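Local coordinates for peptide synthase (Silicibacter pomeroyi DSS-3, PDB 2QTP), which is of uncharacterised function but adopts a variant of the Bacillus chorismate mutase fold and may play a part in amino-acid metabolism, at residues K29-V35 / D148-L154; S79-M85 / M164-T170. All coordinates share one frame; numbering follows the deposited sequence.

Interaction 1 of 2, residues K29-V35 / D148-L154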
loop_
_atom_site.group_PDB
_atom_site.type_symbol
_atom_site.label_atom_id
_atom_site.label_comp_id
_atom_site.label_asym_id
_atom_site.label_seq_id
_atom_site.Cartn_x
_atom_site.Cartn_y
_atom_site.Cartn_z
ATOM N N LYS A 29 -8.351 -1.476 -10.975
ATOM C CA LYS A 29 -7.422 -1.667 -9.873
ATOM C C LYS A 29 -7.534 -0.444 -8.976
ATOM O O LYS A 29 -7.704 0.686 -9.462
ATOM C CB LYS A 29 -5.975 -1.744 -10.364
ATOM C CG LYS A 29 -5.708 -2.676 -11.512
ATOM C CD LYS A 29 -4.216 -2.660 -11.795
ATOM C CE LYS A 29 -3.796 -3.680 -12.830
ATOM N NZ LYS A 29 -2.354 -3.469 -13.106
ATOM N N ALA A 30 -7.422 -0.647 -7.674
ATOM C CA ALA A 30 -7.416 0.476 -6.744
ATOM C C ALA A 30 -6.296 0.251 -5.767
ATOM O O ALA A 30 -5.963 -0.903 -5.451
ATOM C CB ALA A 30 -8.756 0.610 -6.021
ATOM N N VAL A 31 -5.709 1.341 -5.289
ATOM C CA VAL A 31 -4.688 1.282 -4.251
ATOM C C VAL A 31 -4.898 2.478 -3.306
ATOM O O VAL A 31 -5.173 3.578 -3.759
ATOM C CB VAL A 31 -3.217 1.217 -4.827
ATOM C CG1 VAL A 31 -2.960 2.229 -5.860
ATOM C CG2 VAL A 31 -2.167 1.338 -3.693
ATOM N N ALA A 32 -4.869 2.220 -2.005
ATOM C CA ALA A 32 -4.998 3.250 -0.971
ATOM C C ALA A 32 -3.644 3.305 -0.234
ATOM O O ALA A 32 -3.066 2.263 0.095
ATOM C CB ALA A 32 -6.175 2.932 0.002
ATOM N N VAL A 33 -3.155 4.524 -0.013
ATOM C CA VAL A 33 -1.842 4.792 0.564
ATOM C C VAL A 33 -1.971 5.751 1.761
ATOM O O VAL A 33 -2.759 6.720 1.712
ATOM C CB VAL A 33 -0.907 5.451 -0.497
ATOM C CG1 VAL A 33 0.427 5.731 0.084
ATOM C CG2 VAL A 33 -0.787 4.547 -1.690
ATOM N N ALA A 34 -1.228 5.456 2.834
ATOM C CA ALA A 34 -1.149 6.332 4.031
ATOM C C ALA A 34 0.294 6.679 4.276
ATOM O O ALA A 34 1.184 5.844 4.099
ATOM C CB ALA A 34 -1.748 5.681 5.275
ATOM N N VAL A 35 0.518 7.942 4.616
ATOM C CA VAL A 35 1.831 8.436 5.006
ATOM C C VAL A 35 1.780 8.688 6.504
ATOM O O VAL A 35 0.999 9.508 6.981
ATOM C CB VAL A 35 2.239 9.705 4.231
ATOM C CG1 VAL A 35 3.647 10.187 4.650
ATOM C CG2 VAL A 35 2.137 9.451 2.700
ATOM N N ASP A 148 1.272 -9.490 -10.908
ATOM C CA ASP A 148 0.904 -8.240 -11.570
ATOM C C ASP A 148 1.193 -7.152 -10.509
ATOM O O ASP A 148 1.735 -7.463 -9.427
ATOM C CB ASP A 148 -0.582 -8.277 -11.979
ATOM C CG ASP A 148 -1.008 -7.061 -12.808
ATOM O OD1 ASP A 148 -0.120 -6.380 -13.380
ATOM O OD2 ASP A 148 -2.231 -6.788 -12.886
ATOM N N GLY A 149 0.860 -5.896 -10.792
ATOM C CA GLY A 149 1.075 -4.853 -9.809
ATOM C C GLY A 149 0.522 -3.496 -10.166
ATOM O O GLY A 149 -0.008 -3.275 -11.258
ATOM N N ILE A 150 0.613 -2.576 -9.220
ATOM C CA ILE A 150 0.237 -1.208 -9.493
ATOM C C ILE A 150 1.275 -0.300 -8.837
ATOM O O ILE A 150 1.721 -0.558 -7.719
ATOM C CB ILE A 150 -1.243 -0.908 -9.058
ATOM C CG1 ILE A 150 -1.606 0.580 -9.319
ATOM C CG2 ILE A 150 -1.488 -1.335 -7.586
ATOM C CD1 ILE A 150 -3.162 0.877 -9.479
ATOM N N GLU A 151 1.682 0.738 -9.546
ATOM C CA GLU A 151 2.661 1.685 -9.050
ATOM C C GLU A 151 1.982 2.821 -8.361
ATOM O O GLU A 151 0.953 3.328 -8.825
ATOM C CB GLU A 151 3.519 2.185 -10.197
ATOM C CG GLU A 151 4.336 1.060 -10.777
ATOM C CD GLU A 151 5.270 1.462 -11.886
ATOM O OE1 GLU A 151 5.241 2.601 -12.306
ATOM O OE2 GLU A 151 6.059 0.630 -12.348
ATOM N N VAL A 152 2.549 3.245 -7.244
ATOM C CA VAL A 152 2.065 4.419 -6.545
ATOM C C VAL A 152 3.234 5.310 -6.193
ATOM O O VAL A 152 4.363 4.846 -6.015
ATOM C CB VAL A 152 1.289 4.074 -5.224
ATOM C CG1 VAL A 152 0.174 3.122 -5.488
ATOM C CG2 VAL A 152 2.187 3.475 -4.172
ATOM N N ARG A 153 2.967 6.611 -6.143
ATOM C CA ARG A 153 3.931 7.556 -5.600
ATOM C C ARG A 153 3.241 8.759 -5.065
ATOM O O ARG A 153 2.112 9.001 -5.402
ATOM C CB ARG A 153 5.007 7.950 -6.587
ATOM C CG ARG A 153 4.579 8.743 -7.740
ATOM C CD ARG A 153 5.800 9.545 -8.272
ATOM N NE ARG A 153 5.253 10.815 -8.615
ATOM C CZ ARG A 153 5.790 11.989 -8.382
ATOM N NH1 ARG A 153 6.984 12.159 -7.847
ATOM N NH2 ARG A 153 5.090 13.026 -8.755
ATOM N N LEU A 154 3.899 9.477 -4.177
ATOM C CA LEU A 154 3.415 10.774 -3.725
ATOM C C LEU A 154 4.641 11.690 -3.799
ATOM O O LEU A 154 5.728 11.309 -3.314
ATOM C CB LEU A 154 2.879 10.678 -2.303
ATOM C CG LEU A 154 1.566 9.930 -2.104
ATOM C CD1 LEU A 154 1.307 9.699 -0.591
ATOM C CD2 LEU A 154 0.413 10.667 -2.777
#

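Interaction 2 of 2, residues S79-M85 / M164-T170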
loop_
_atom_site.group_PDB
_atom_site.type_symbol
_atom_site.label_atom_id
_atom_site.label_comp_id
_atom_site.label_asym_id
_atom_site.label_seq_id
_atom_site.Cartn_x
_atom_site.Cartn_y
_atom_site.Cartn_z
ATOM N N SER A 79 -7.999 -9.788 -6.546
ATOM C CA SER A 79 -6.605 -9.819 -6.072
ATOM C C SER A 79 -6.423 -8.817 -4.962
ATOM O O SER A 79 -7.158 -7.840 -4.918
ATOM C CB SER A 79 -5.636 -9.376 -7.167
ATOM O OG SER A 79 -5.442 -10.355 -8.149
ATOM N N TYR A 80 -5.419 -9.043 -4.109
ATOM C CA TYR A 80 -5.005 -8.099 -3.063
ATOM C C TYR A 80 -3.467 -8.043 -3.020
ATOM O O TYR A 80 -2.783 -8.945 -3.490
ATOM C CB TYR A 80 -5.458 -8.527 -1.664
ATOM C CG TYR A 80 -6.843 -9.107 -1.575
ATOM C CD1 TYR A 80 -7.055 -10.474 -1.795
ATOM C CD2 TYR A 80 -7.941 -8.308 -1.233
ATOM C CE1 TYR A 80 -8.331 -11.034 -1.706
ATOM C CE2 TYR A 80 -9.229 -8.851 -1.137
ATOM C CZ TYR A 80 -9.421 -10.225 -1.376
ATOM O OH TYR A 80 -10.693 -10.802 -1.290
ATOM N N GLY A 81 -2.936 -6.996 -2.412
ATOM C CA GLY A 81 -1.495 -6.881 -2.187
ATOM C C GLY A 81 -1.223 -5.706 -1.291
ATOM O O GLY A 81 -2.093 -4.864 -1.104
ATOM N N LYS A 82 -0.027 -5.661 -0.715
ATOM C CA LYS A 82 0.340 -4.582 0.174
ATOM C C LYS A 82 1.855 -4.332 0.108
ATOM O O LYS A 82 2.605 -5.218 -0.230
ATOM C CB LYS A 82 -0.124 -4.909 1.592
ATOM C CG LYS A 82 0.512 -6.115 2.212
ATOM C CD LYS A 82 -0.171 -6.466 3.527
ATOM C CE LYS A 82 0.593 -7.533 4.264
ATOM N NZ LYS A 82 -0.141 -8.020 5.477
ATOM N N SER A 83 2.280 -3.103 0.374
ATOM C CA SER A 83 3.684 -2.745 0.343
ATOM C C SER A 83 3.907 -1.633 1.295
ATOM O O SER A 83 2.966 -0.941 1.666
ATOM C CB SER A 83 4.105 -2.208 -1.057
ATOM O OG SER A 83 4.192 -3.259 -1.936
ATOM N N ALA A 84 5.175 -1.393 1.624
ATOM C CA ALA A 84 5.528 -0.249 2.467
ATOM C C ALA A 84 6.915 0.260 2.032
ATOM O O ALA A 84 7.800 -0.500 1.664
ATOM C CB ALA A 84 5.511 -0.612 3.958
HETATM N N MSE A 85 7.062 1.569 2.039
HETATM C CA MSE A 85 8.326 2.198 1.723
HETATM C C MSE A 85 8.694 3.010 2.945
HETATM O O MSE A 85 7.968 3.932 3.343
HETATM C CB MSE A 85 8.226 3.115 0.507
HETATM C CG MSE A 85 9.538 3.797 0.054
HETATM SE SE MSE A 85 9.275 5.035 -1.427
HETATM C CE MSE A 85 9.452 3.773 -2.921
HETATM N N MSE A 164 5.468 5.104 4.054
HETATM C CA MSE A 164 4.368 5.161 3.092
HETATM C C MSE A 164 3.888 3.711 2.938
HETATM O O MSE A 164 4.639 2.834 2.522
HETATM C CB MSE A 164 4.828 5.763 1.753
HETATM C CG MSE A 164 3.730 6.055 0.808
HETATM SE SE MSE A 164 4.189 6.882 -0.827
HETATM C CE MSE A 164 5.136 5.382 -1.732
ATOM N N VAL A 165 2.661 3.453 3.355
ATOM C CA VAL A 165 2.091 2.103 3.349
ATOM C C VAL A 165 0.948 2.052 2.316
ATOM O O VAL A 165 0.159 2.951 2.271
ATOM C CB VAL A 165 1.522 1.803 4.757
ATOM C CG1 VAL A 165 1.028 0.353 4.843
ATOM C CG2 VAL A 165 2.589 2.146 5.836
ATOM N N ALA A 166 0.855 0.983 1.541
ATOM C CA ALA A 166 -0.141 0.815 0.508
ATOM C C ALA A 166 -0.830 -0.552 0.556
ATOM O O ALA A 166 -0.207 -1.580 0.845
ATOM C CB ALA A 166 0.509 1.022 -0.899
ATOM N N VAL A 167 -2.137 -0.541 0.272
ATOM C CA VAL A 167 -2.944 -1.750 0.058
ATOM C C VAL A 167 -3.649 -1.608 -1.302
ATOM O O VAL A 167 -4.217 -0.546 -1.618
ATOM C CB VAL A 167 -3.974 -1.939 1.185
ATOM C CG1 VAL A 167 -4.973 -3.038 0.833
ATOM C CG2 VAL A 167 -3.242 -2.197 2.567
ATOM N N ALA A 168 -3.603 -2.664 -2.113
ATOM C CA ALA A 168 -4.218 -2.664 -3.438
ATOM C C ALA A 168 -5.177 -3.843 -3.555
ATOM O O ALA A 168 -4.981 -4.871 -2.901
ATOM C CB ALA A 168 -3.147 -2.759 -4.512
ATOM N N VAL A 169 -6.202 -3.661 -4.386
ATOM C CA VAL A 169 -7.233 -4.637 -4.684
ATOM C C VAL A 169 -7.585 -4.468 -6.171
ATOM O O VAL A 169 -7.511 -3.357 -6.704
ATOM C CB VAL A 169 -8.511 -4.395 -3.806
ATOM C CG1 VAL A 169 -9.545 -5.474 -4.045
ATOM C CG2 VAL A 169 -8.153 -4.363 -2.306
ATOM N N THR A 170 -7.913 -5.563 -6.853
ATOM C CA THR A 170 -8.363 -5.493 -8.227
ATOM C C THR A 170 -9.763 -6.052 -8.298
ATOM O O THR A 170 -10.170 -6.843 -7.457
ATOM C CB THR A 170 -7.501 -6.277 -9.252
ATOM O OG1 THR A 170 -7.607 -7.669 -8.999
ATOM C CG2 THR A 170 -6.055 -5.861 -9.223
#

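Interaction 1 of 2, residues K29-V35 / D148-L154
Asp148 meets Lys29 in a salt bridge at the start of this contact, where strand 148-152 lies across one face of strand 21-37. The two side chains reach each other from opposite directions, and the bridge is long and weak as a hydrogen bond, Lys29 NZ to Asp148 OD2 3.3 Å. Gly149 supplies the firmer grip through its backbone: Lys29 NZ donates to Gly149 O at 3.0 Å, tilted 29° from the carbonyl plane. The lysine spans the gap because its chain is extended beyond CG. Cut back to an alanine, Lys29 would no longer reach the far strand, which is likely to leave the Asp148 carboxylate without this positive mate and Gly149 O without this donor. From Ile150 onward the contact is apolar. Ile150 CG1 stands anti to the backbone N (chi1 178°), and CD1 at the end of that branch touches both Lys29 CB and Val31 CG1, each at 3.9 Å. Val152 CG1 presses against both methyls of Val31, 3.3 Å from CG1 and 3.4 Å from CG2, closer than usual carbon contact; its CG2 slides past Val33 CG2 at 4.0 Å. Leu154 closes the row with one methyl: CD1 meets Val33 CG1 tip to tip and lies 3.4 Å from Val35 CG2. The axes of strands 29-35 and 148-152 pass 8.3 Å apart at a crossing angle of -47°, so they pack face to face through side chains. Ile150 also touches Ala168 of strand 162-171 and Leu154 touches Ala9 of strand 5-15, while Ala30, Ala32 and Ala34 face helix 49-70 from the other side of strand 21-37.

Interaction 2 of 2, residues S79-M85 / M164-T170
Two antiparallel strands, 79-86 and 162-171, are paired here within the mixed sheet of this chorismate mutase-like fold. Hydrogen-bonded pairs alternate with non-hydrogen-bonded ones. At Gly81 and Ala168 the bond from Ala168 N to Gly81 O (2.9 Å) is nearly straight, 172° at the hydrogen, whereas the return bond from Gly81 N to Ala168 O bends to 139°. Ser83 and Ala166 exchange two more bonds, and Met85 N reaches Met164 O at 2.8 Å in the carbonyl plane. On the face that carries Tyr80, Lys82 and Ala84, Tyr80 CD2 lies beside Val169 CG2 at 4.1 Å, the two side chains pointing the same way. Lys82 leads off from that face, and Lys82 NZ is hydrogen-bonded to Leu99 O. On the other face the selenomethionines Met85 and Met164 run side by side; both chains bend at chi3, and Met85 SE comes 4.2 Å from Met164 CE. Ser83 OG is hydrogen-bonded to Ser121 OG and Asp132 O. At the hydrogen-bonded pairs the amides and carbonyls thus satisfy one another across a buried seam, CA-H...O contacts such as Lys82 CA to Ala166 O (3.1 Å) add weak polar attraction, and the buried polar ends of Lys82 and Ser83 find partners beyond the two strands.

Of the strands in these contacts, 21-37 comes first along the chain, then 79-86, 148-152 and 162-171. Interaction 1 closes a long loop when strand 148-152 returns to strand 21-37; interaction 2 closes another when strand 162-171 pairs with strand 79-86. Their segments alternate along the chain, so the two closures cross. Strand 162-171 joins them: besides its bonds to strand 79-86, Val167 O and Val169 O probably accept hydrogen bonds from Ala32 N and Ala30 N, both 2.9 Å, and Met164 packs on Val33. Interaction 2 therefore ties strands within the main sheet, while interaction 1 lays the separate two-stranded sheet, 131-135 with 148-152, against it.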